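Local coordinates for putative branched-chain amino acid ABC transporter, periplasmic branched-chain amino acid-binding protein (PDB 4RU0), which probably serves as the periplasmic solute-binding component of an ABC transporter, receiving branched-chain amino acids or related small molecules, at residues A[56-61]-A[76-81]; A[126-131]-A[354-359]; A[151-156]-A[384-389]. One frame throughout, in Å; residues are numbered along the deposited sequence.

Contact 1: residues A[56-61]-A[76-81]; sequences GMIDYL and LVWQEC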
# COMPACT_ATOMS: atom_id res chain seq x y z
N GLY A 56 -13.80 -3.92 -4.10
CA GLY A 56 -12.73 -4.33 -5.00
C GLY A 56 -12.24 -5.74 -4.70
O GLY A 56 -12.06 -6.55 -5.60
N MSE A 57 -12.00 -6.00 -3.42
CA MSE A 57 -11.58 -7.31 -3.01
C MSE A 57 -12.65 -8.33 -3.28
O MSE A 57 -12.36 -9.40 -3.81
CB MSE A 57 -11.34 -7.21 -1.51
CG MSE A 57 -9.92 -6.78 -1.18
SE MSE A 57 -9.80 -6.44 0.73
CE MSE A 57 -8.27 -7.61 1.01
N ILE A 58 -13.89 -8.01 -2.95
CA ILE A 58 -14.94 -8.97 -3.16
C ILE A 58 -15.15 -9.31 -4.64
O ILE A 58 -15.21 -10.47 -4.99
CB ILE A 58 -16.26 -8.49 -2.52
CG1 ILE A 58 -16.13 -8.45 -1.00
CG2 ILE A 58 -17.41 -9.40 -2.90
CD1 ILE A 58 -17.11 -7.53 -0.32
N ASP A 59 -15.20 -8.30 -5.50
CA ASP A 59 -15.49 -8.55 -6.90
C ASP A 59 -14.40 -9.39 -7.51
O ASP A 59 -14.67 -10.28 -8.29
CB ASP A 59 -15.72 -7.26 -7.68
CG ASP A 59 -16.98 -6.56 -7.27
OD1 ASP A 59 -17.16 -5.37 -7.59
OD2 ASP A 59 -17.82 -7.20 -6.62
N TYR A 60 -13.15 -9.11 -7.15
CA TYR A 60 -12.06 -9.92 -7.67
C TYR A 60 -12.14 -11.36 -7.18
O TYR A 60 -11.80 -12.29 -7.91
CB TYR A 60 -10.69 -9.31 -7.43
CG TYR A 60 -9.61 -10.09 -8.10
CD1 TYR A 60 -9.51 -10.13 -9.47
CD2 TYR A 60 -8.71 -10.82 -7.37
CE1 TYR A 60 -8.52 -10.86 -10.09
CE2 TYR A 60 -7.72 -11.55 -7.98
CZ TYR A 60 -7.64 -11.57 -9.35
OH TYR A 60 -6.66 -12.30 -9.96
N LEU A 61 -12.56 -11.55 -5.93
CA LEU A 61 -12.72 -12.89 -5.38
C LEU A 61 -13.89 -13.60 -6.07
O LEU A 61 -13.82 -14.79 -6.37
CB LEU A 61 -12.94 -12.85 -3.87
CG LEU A 61 -11.78 -12.40 -2.97
CD1 LEU A 61 -12.21 -12.35 -1.52
CD2 LEU A 61 -10.58 -13.32 -3.14
N LEU A 76 -13.21 -20.30 -3.42
CA LEU A 76 -12.90 -19.33 -2.38
C LEU A 76 -14.14 -18.96 -1.59
O LEU A 76 -15.19 -18.65 -2.17
CB LEU A 76 -12.27 -18.07 -2.99
CG LEU A 76 -10.76 -18.00 -3.21
CD1 LEU A 76 -10.21 -19.30 -3.79
CD2 LEU A 76 -10.41 -16.84 -4.12
N VAL A 77 -14.04 -18.98 -0.27
CA VAL A 77 -15.15 -18.55 0.57
C VAL A 77 -14.66 -17.41 1.46
O VAL A 77 -13.54 -17.45 1.97
CB VAL A 77 -15.72 -19.71 1.42
CG1 VAL A 77 -14.63 -20.37 2.25
CG2 VAL A 77 -16.86 -19.23 2.30
N TRP A 78 -15.49 -16.38 1.62
CA TRP A 78 -15.10 -15.23 2.43
C TRP A 78 -16.22 -14.76 3.34
O TRP A 78 -17.40 -15.05 3.09
CB TRP A 78 -14.64 -14.08 1.53
CG TRP A 78 -15.70 -13.59 0.59
CD1 TRP A 78 -16.62 -12.61 0.82
CD2 TRP A 78 -15.94 -14.05 -0.75
NE1 TRP A 78 -17.42 -12.43 -0.28
CE2 TRP A 78 -17.02 -13.30 -1.26
CE3 TRP A 78 -15.34 -15.01 -1.56
CZ2 TRP A 78 -17.52 -13.49 -2.55
CZ3 TRP A 78 -15.83 -15.20 -2.84
CH2 TRP A 78 -16.91 -14.44 -3.32
N GLN A 79 -15.85 -14.05 4.39
CA GLN A 79 -16.81 -13.47 5.32
C GLN A 79 -16.25 -12.17 5.88
O GLN A 79 -15.04 -12.02 6.06
CB GLN A 79 -17.13 -14.44 6.45
CG GLN A 79 -18.33 -14.01 7.30
CD GLN A 79 -18.69 -15.02 8.38
OE1 GLN A 79 -17.82 -15.69 8.94
NE2 GLN A 79 -19.98 -15.13 8.68
N GLU A 80 -17.14 -11.22 6.14
CA GLU A 80 -16.74 -9.92 6.66
C GLU A 80 -16.91 -9.83 8.17
O GLU A 80 -17.88 -10.34 8.73
CB GLU A 80 -17.53 -8.81 5.99
CG GLU A 80 -16.77 -8.05 4.93
CD GLU A 80 -17.65 -7.11 4.13
OE1 GLU A 80 -17.67 -5.90 4.44
OE2 GLU A 80 -18.31 -7.58 3.19
N CYS A 81 -15.96 -9.18 8.82
CA CYS A 81 -16.08 -8.85 10.23
C CYS A 81 -15.86 -7.35 10.39
O CYS A 81 -14.90 -6.80 9.85
CB CYS A 81 -15.07 -9.65 11.06
SG CYS A 81 -15.09 -9.28 12.84
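The first torsions of W78 and L61 start the two side chains toward one another. In W78, chi1 of 61° sets CG between the backbone N and the carbonyl carbon, the crowded position, on a CB that points toward the helix; in L61, chi1 of -68° turns CG anti to the carbonyl carbon. The two side chains then slide past each other in opposite directions. L61 CB lies over one face of the indole, offset toward the rim and 4.2 Å from the centroid of the six-membered ring, a CH-pi contact whose nearest ring atom is CZ3. L61 CD1 reaches the same ring at CE3 (4.1 Å), while L61 CD2 continues to L76 CD2, 3.7 Å away, where the two leucines cross at about a right angle. One turn back, I58 approaches the indole obliquely, its CG2 4.0 Å from W78 NE1. Its other branch ends with CD1 3.7 Å from E80 OE2, an apolar brush against a carboxylate whose strong partners lie elsewhere: E80 OE1 pairs with R42 and T40. An alanine at W78 would probably leave a gap beside I58 CG2 and under L61 CB, both losing their contact with the indole. L38, on the adjoining strand, adds to the same apolar layer by touching I58, W78 and E80. The local axes run 10.2 Å apart and nearly antiparallel, at 159°. This is the packing of a beta-alpha-beta crossover, in which helix 47-67 links parallel strands 34-40 and 76-82, a recurring unit of the alpha/beta fold of periplasmic binding proteins.

Contact 2: residues A[126-131]-A[354-359]; sequences VDKIPL and NGEEGR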
# COMPACT_ATOMS: atom_id res chain seq x y z
N VAL A 126 3.23 -16.18 16.48
CA VAL A 126 2.96 -17.36 17.31
C VAL A 126 1.93 -18.29 16.66
O VAL A 126 2.05 -19.51 16.74
CB VAL A 126 2.45 -16.96 18.71
CG1 VAL A 126 2.13 -18.19 19.54
CG2 VAL A 126 3.48 -16.09 19.41
N ASP A 127 0.93 -17.71 16.00
CA ASP A 127 -0.15 -18.50 15.39
C ASP A 127 0.23 -18.97 14.00
O ASP A 127 -0.55 -19.66 13.35
CB ASP A 127 -1.45 -17.69 15.32
CG ASP A 127 -1.91 -17.19 16.68
OD1 ASP A 127 -1.45 -17.72 17.72
OD2 ASP A 127 -2.75 -16.27 16.71
N LYS A 128 1.42 -18.59 13.55
CA LYS A 128 1.89 -18.88 12.20
C LYS A 128 0.87 -18.45 11.13
O LYS A 128 0.49 -19.24 10.25
CB LYS A 128 2.24 -20.37 12.07
CG LYS A 128 3.40 -20.77 12.98
CD LYS A 128 3.73 -22.25 12.90
CE LYS A 128 4.95 -22.58 13.74
NZ LYS A 128 5.26 -24.03 13.71
N ILE A 129 0.44 -17.20 11.22
CA ILE A 129 -0.46 -16.62 10.23
C ILE A 129 0.15 -15.35 9.63
O ILE A 129 0.40 -14.38 10.33
CB ILE A 129 -1.82 -16.28 10.84
CG1 ILE A 129 -2.48 -17.56 11.37
CG2 ILE A 129 -2.71 -15.60 9.81
CD1 ILE A 129 -3.93 -17.39 11.74
N PRO A 130 0.40 -15.38 8.31
CA PRO A 130 1.03 -14.24 7.63
C PRO A 130 0.14 -13.01 7.65
O PRO A 130 -1.02 -13.08 7.24
CB PRO A 130 1.22 -14.74 6.20
CG PRO A 130 0.97 -16.22 6.24
CD PRO A 130 0.03 -16.45 7.38
N LEU A 131 0.67 -11.90 8.14
CA LEU A 131 -0.04 -10.63 8.06
C LEU A 131 0.41 -9.91 6.81
O LEU A 131 1.60 -9.70 6.61
CB LEU A 131 0.23 -9.76 9.29
CG LEU A 131 -0.34 -10.22 10.63
CD1 LEU A 131 -0.13 -9.13 11.69
CD2 LEU A 131 -1.80 -10.63 10.54
N ASN A 354 -2.44 -23.84 4.49
CA ASN A 354 -2.06 -23.38 5.82
C ASN A 354 -1.48 -21.98 5.80
O ASN A 354 -1.00 -21.52 4.77
CB ASN A 354 -1.03 -24.33 6.42
CG ASN A 354 -1.60 -25.18 7.51
OD1 ASN A 354 -2.78 -25.06 7.84
ND2 ASN A 354 -0.79 -26.06 8.07
N GLY A 355 -1.50 -21.31 6.95
CA GLY A 355 -0.81 -20.05 7.10
C GLY A 355 0.68 -20.26 6.94
O GLY A 355 1.40 -19.41 6.40
N GLU A 356 1.15 -21.40 7.42
CA GLU A 356 2.55 -21.79 7.29
C GLU A 356 2.90 -22.03 5.82
O GLU A 356 4.02 -21.76 5.38
CB GLU A 356 2.81 -23.05 8.11
CG GLU A 356 4.26 -23.45 8.23
CD GLU A 356 4.47 -24.51 9.30
OE1 GLU A 356 3.55 -24.70 10.14
OE2 GLU A 356 5.53 -25.16 9.31
N GLU A 357 1.93 -22.53 5.07
CA GLU A 357 2.10 -22.77 3.65
C GLU A 357 1.85 -21.47 2.89
O GLU A 357 2.48 -21.21 1.87
CB GLU A 357 1.17 -23.88 3.17
CG GLU A 357 1.52 -25.26 3.73
CD GLU A 357 0.35 -26.22 3.73
OE1 GLU A 357 -0.75 -25.83 3.27
OE2 GLU A 357 0.52 -27.37 4.21
N GLY A 358 0.93 -20.67 3.41
CA GLY A 358 0.64 -19.37 2.83
C GLY A 358 1.86 -18.47 2.92
O GLY A 358 2.13 -17.66 2.03
N ARG A 359 2.61 -18.63 4.01
CA ARG A 359 3.85 -17.89 4.21
C ARG A 359 4.88 -18.31 3.17
O ARG A 359 5.63 -17.49 2.66
CB ARG A 359 4.37 -18.13 5.63
CG ARG A 359 5.36 -17.09 6.12
CD ARG A 359 6.79 -17.40 5.70
NE ARG A 359 7.18 -18.76 6.03
CZ ARG A 359 7.66 -19.14 7.21
NH1 ARG A 359 7.82 -18.24 8.18
NH2 ARG A 359 7.99 -20.40 7.42
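P130 and K128 lean on the first turn of helix 355-363 just after helix 114-126 has ended in a Schellman motif, so one helix end is packed against the start of another. K128 is the residue that leaves the helical conformation, with positive phi, and its backbone and side chain touch different parts of the opposing turn. The carbonyl K128 O points to G355, where the absence of a CB permits close approach: G355 CA lies 3.5 Å from K128 O in a CA-H...O contact. Lying beside the first amides of a helix, this carbonyl is likely to find a favourable electrostatic setting even without a bond to them. The lysine chain is extended beyond CG and runs side by side with that of E356, both pointing the same way. K128 CD is 3.7 Å from E356 OE1, and K128 NZ stays 4.0 Å from the same oxygen, so opposite charges are neighbours without forming a salt bridge. P130, two residues on, contributes a buried pyrrolidine ring that rests on the backbone of the turn. Its CG also meets the side chain of R359, whose CB is 3.9 Å from P130 CG before the arginine bends away at chi2 and chi3 to a cation-pi contact with Y149. P130 also touches F151 of strand 150-151. The tightest approach is at G355 O, which accepts the helical bond from R359 N and lies only 3.2 Å from P130 CG.

Contact 3: residues A[151-156]-A[384-389]; sequences FPVMLT and LKLSCR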
# COMPACT_ATOMS: atom_id res chain seq x y z
N PHE A 151 4.28 -9.19 6.46
CA PHE A 151 4.60 -8.86 5.07
C PHE A 151 4.13 -7.46 4.64
O PHE A 151 2.99 -7.29 4.20
CB PHE A 151 3.99 -9.90 4.12
CG PHE A 151 4.61 -11.26 4.21
CD1 PHE A 151 5.56 -11.68 3.28
CD2 PHE A 151 4.24 -12.14 5.22
CE1 PHE A 151 6.13 -12.94 3.36
CE2 PHE A 151 4.80 -13.41 5.30
CZ PHE A 151 5.75 -13.81 4.37
N PRO A 152 5.01 -6.47 4.71
CA PRO A 152 4.65 -5.15 4.21
C PRO A 152 4.88 -5.10 2.70
O PRO A 152 5.84 -4.56 2.22
CB PRO A 152 5.64 -4.26 4.93
CG PRO A 152 6.84 -5.09 5.05
CD PRO A 152 6.39 -6.51 5.19
N VAL A 153 3.96 -5.72 1.98
CA VAL A 153 4.11 -5.99 0.56
C VAL A 153 4.05 -4.82 -0.40
O VAL A 153 3.27 -3.89 -0.25
CB VAL A 153 3.12 -7.06 0.08
CG1 VAL A 153 3.67 -7.76 -1.13
CG2 VAL A 153 2.88 -8.08 1.17
N MSE A 154 4.88 -4.93 -1.43
CA MSE A 154 4.94 -4.02 -2.55
C MSE A 154 5.65 -2.71 -2.32
O MSE A 154 6.56 -2.38 -3.09
CB MSE A 154 3.53 -3.75 -3.00
CG MSE A 154 3.45 -3.83 -4.51
SE MSE A 154 1.57 -3.87 -4.98
CE MSE A 154 1.49 -5.81 -5.22
N LEU A 155 5.21 -1.93 -1.36
CA LEU A 155 5.89 -0.69 -1.09
C LEU A 155 5.98 -0.34 0.37
O LEU A 155 4.99 -0.12 1.00
CB LEU A 155 5.20 0.44 -1.86
CG LEU A 155 5.98 1.74 -1.97
CD1 LEU A 155 7.25 1.53 -2.76
CD2 LEU A 155 5.14 2.82 -2.59
N THR A 156 7.18 -0.22 0.88
CA THR A 156 7.38 0.35 2.19
C THR A 156 7.68 1.83 2.06
O THR A 156 8.12 2.29 1.04
CB THR A 156 8.53 -0.30 2.96
OG1 THR A 156 9.76 -0.05 2.30
CG2 THR A 156 8.30 -1.79 3.06
N LEU A 384 6.41 -8.39 -8.79
CA LEU A 384 6.68 -8.79 -7.41
C LEU A 384 7.62 -9.98 -7.37
O LEU A 384 7.34 -11.01 -7.98
CB LEU A 384 5.39 -9.14 -6.68
CG LEU A 384 4.51 -8.00 -6.19
CD1 LEU A 384 3.21 -8.56 -5.63
CD2 LEU A 384 5.25 -7.21 -5.13
N LYS A 385 8.73 -9.84 -6.67
CA LYS A 385 9.61 -10.97 -6.43
C LYS A 385 10.04 -10.95 -4.97
O LYS A 385 10.93 -10.20 -4.58
CB LYS A 385 10.82 -10.93 -7.36
CG LYS A 385 11.69 -12.18 -7.29
CD LYS A 385 12.46 -12.39 -8.59
CE LYS A 385 13.58 -13.40 -8.41
NZ LYS A 385 14.63 -12.89 -7.48
N LEU A 386 9.39 -11.79 -4.17
CA LEU A 386 9.68 -11.86 -2.74
C LEU A 386 10.65 -12.98 -2.42
O LEU A 386 10.92 -13.85 -3.24
CB LEU A 386 8.39 -12.06 -1.94
CG LEU A 386 7.52 -10.84 -1.64
CD1 LEU A 386 6.78 -10.37 -2.89
CD2 LEU A 386 6.55 -11.15 -0.51
N SER A 387 11.18 -12.93 -1.20
CA SER A 387 12.05 -13.97 -0.68
C SER A 387 11.95 -13.95 0.83
O SER A 387 11.28 -13.08 1.40
CB SER A 387 13.50 -13.75 -1.12
OG SER A 387 14.10 -12.69 -0.40
N CYS A 388 12.59 -14.91 1.48
CA CYS A 388 12.65 -14.92 2.94
C CYS A 388 13.35 -13.66 3.45
O CYS A 388 13.02 -13.14 4.51
CB CYS A 388 13.38 -16.17 3.44
SG CYS A 388 13.96 -16.06 5.15
N ARG A 389 14.29 -13.17 2.65
CA ARG A 389 15.07 -11.99 2.98
C ARG A 389 14.30 -10.70 2.67
O ARG A 389 14.61 -9.63 3.21
CB ARG A 389 16.39 -12.02 2.21
CG ARG A 389 17.49 -11.13 2.75
CD ARG A 389 18.60 -11.01 1.72
NE ARG A 389 18.14 -10.32 0.52
CZ ARG A 389 18.38 -9.04 0.26
NH1 ARG A 389 17.92 -8.48 -0.86
NH2 ARG A 389 19.08 -8.31 1.11
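L384 and M154 interlock where a loop containing an inverse gamma turn centred on P152 passes the short antiparallel pair of strands 366-367 and 384-385. L384 can be followed outward. Its CB points toward the loop, and chi1 of -78° puts CG anti to the carbonyl carbon, where it meets M154 CE at 3.9 Å. Beyond CG the chain forks. The CD1 branch comes to 3.3 Å from M154 CE, a tight methyl-to-methyl approach. The CD2 branch meets M154 CG at 3.9 Å and reaches V153 CG1 more loosely, at 4.3 Å. M154, a selenomethionine, bends at chi3, which brings CE round onto the leucine, and the two side chains cross at about a right angle. V332 and V336 of helix 325-348 also touch M154, and V336 touches L384 as well, so this apolar cluster is continued by a helix. Further along the second segment, L386 serves two neighbours: its CD1 faces V153 CG1, while its other methyl turns to F151, whose ring is stacked with H391. There L386 CD2 sits at the edge of the ring, near its plane, 4.0 Å from F151 CD1.

All three contacts lie within the periplasmic binding protein fold, yet they work at different sequence scales. Contact 1 comes first and is local, confined to one beta-alpha-beta unit. Contacts 2 and 3 follow, each bringing an early segment against one more than 220 residues later, and their segments alternate along the chain. Contacts 2 and 3, with centres 15 Å apart, touch: L131 O lies 2.7 Å from F151 N, a probable hydrogen bond, and F151 packs on both P130 and R359. Contact 1 stands separate, about 11 Å from either at nearest atoms. F151 joins contacts 2 and 3 into one patch where helix 355-363 and the segment begun by strand 384-385 pack against chain more than 220 residues earlier.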